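Local coordinates for MccB protein (Escherichia coli, PDB 6OM4) that uses ATP to attach an adenylate through a phosphoramidate link to the N-formylated MccA peptide in microcin C7 biosynthesis, at the zinc ion site. Sequence-based numbering; all coordinates share one arbitrary frame.

The zinc ion site. Residues 256-257, 259-260, 340, 343, 345-347. With ZN (zinc ion), chain B.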
loop_
_atom_site.group_PDB
_atom_site.type_symbol
_atom_site.label_atom_id
_atom_site.label_comp_id
_atom_site.label_asym_id
_atom_site.label_seq_id
_atom_site.Cartn_x
_atom_site.Cartn_y
_atom_site.Cartn_z
ATOM N N GLY A 256 -6.417 -15.335 4.683
ATOM C CA GLY A 256 -7.812 -15.578 4.371
ATOM C C GLY A 256 -8.194 -14.987 3.027
ATOM O O GLY A 256 -7.492 -14.109 2.493
ATOM N N CYS A 257 -9.303 -15.489 2.464
ATOM C CA CYS A 257 -9.889 -14.900 1.276
ATOM C C CYS A 257 -11.106 -14.058 1.701
ATOM O O CYS A 257 -11.443 -13.992 2.877
ATOM C CB CYS A 257 -10.240 -15.967 0.235
ATOM S SG CYS A 257 -11.802 -16.809 0.554
ATOM N N GLU A 259 -14.141 -14.539 1.483
ATOM C CA GLU A 259 -15.334 -15.304 1.979
ATOM C C GLU A 259 -15.016 -16.140 3.228
ATOM O O GLU A 259 -15.912 -16.727 3.821
ATOM C CB GLU A 259 -15.887 -16.129 0.822
ATOM C CG GLU A 259 -16.362 -15.201 -0.278
ATOM C CD GLU A 259 -17.502 -15.639 -1.163
ATOM O OE1 GLU A 259 -18.231 -16.593 -0.798
ATOM O OE2 GLU A 259 -17.613 -15.040 -2.235
ATOM N N CYS A 260 -13.771 -16.124 3.694
ATOM C CA CYS A 260 -13.413 -16.973 4.836
ATOM C C CYS A 260 -14.290 -16.645 6.043
ATOM O O CYS A 260 -14.853 -17.554 6.674
ATOM C CB CYS A 260 -11.955 -16.800 5.250
ATOM S SG CYS A 260 -10.793 -17.820 4.307
ATOM N N SER A 340 -10.090 -19.495 7.208
ATOM C CA SER A 340 -10.972 -20.477 7.876
ATOM C C SER A 340 -10.700 -21.829 7.253
ATOM O O SER A 340 -10.716 -21.919 6.035
ATOM C CB SER A 340 -12.436 -20.132 7.739
ATOM O OG SER A 340 -13.250 -21.218 8.184
ATOM N N CYS A 343 -13.593 -22.695 4.982
ATOM C CA CYS A 343 -13.990 -21.758 3.907
ATOM C C CYS A 343 -14.434 -22.572 2.692
ATOM O O CYS A 343 -13.686 -23.419 2.222
ATOM C CB CYS A 343 -12.868 -20.809 3.483
ATOM S SG CYS A 343 -13.419 -19.651 2.201
ATOM N N VAL A 345 -14.609 -21.600 -0.230
ATOM C CA VAL A 345 -13.821 -21.213 -1.403
ATOM C C VAL A 345 -12.381 -21.729 -1.291
ATOM O O VAL A 345 -11.916 -22.371 -2.189
ATOM C CB VAL A 345 -13.870 -19.689 -1.634
ATOM C CG1 VAL A 345 -13.045 -19.291 -2.851
ATOM C CG2 VAL A 345 -15.305 -19.231 -1.813
ATOM N N CYS A 346 -11.672 -21.398 -0.209
ATOM C CA CYS A 346 -10.235 -21.552 -0.173
ATOM C C CYS A 346 -9.792 -22.620 0.850
ATOM O O CYS A 346 -8.632 -22.924 0.930
ATOM C CB CYS A 346 -9.570 -20.195 0.092
ATOM S SG CYS A 346 -9.605 -19.671 1.830
ATOM N N GLY A 347 -10.705 -23.211 1.608
ATOM C CA GLY A 347 -10.345 -24.198 2.611
ATOM C C GLY A 347 -9.380 -25.254 2.069
ATOM O O GLY A 347 -9.549 -25.734 0.955
HETATM ZN ZN ZN B . -11.533 -18.342 2.177
#
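Flat groups here are peptide units rather than rings: the amides of Cys257, Glu259, Ser340 and Cys346 turn their N-H groups toward sulfur. These amides lie around a structural zinc site of the ThiF/E1-like fold, in which two CxxC motifs, 257-260 and 343-346, each give a pair of cysteines. The first motif follows strand 243-250 and the second lies close to the C-terminus, so the ion ties together two loops far apart in sequence.

Four SG atoms bind ZN in a near-tetrahedral shell, from 2.2 Å between Cys257 SG and ZN to 2.4 Å between Cys346 SG and ZN. The shell is skewed: Cys257 SG and Cys260 SG open to 123° at the metal, whereas Cys260 SG and Cys346 SG close to 90°. In each motif the two cysteines use different first torsions. The leading one in the second loop, Cys343, holds SG anti to its backbone N (chi1 -178°), while Cys346 tucks SG between N and the carbonyl carbon. Cys257 takes that same crowded position, and Cys260 swings SG anti to its carbonyl carbon, beside N.

Backbone donors then grip the sulfurs. Cys260 SG accepts two, from Cys257 N at 3.3 Å and from Ser340 N at 3.4 Å, the latter reaching across from the other loop. Within the motifs, Glu259 N donates a hydrogen bond to Cys257 SG (3.4 Å) and Cys346 N donates one to Cys343 SG (3.5 Å). All of these bonds are fairly straight at the hydrogen. Such N-H groups would be expected to offset part of the negative charge if all four sulfurs bind as thiolates.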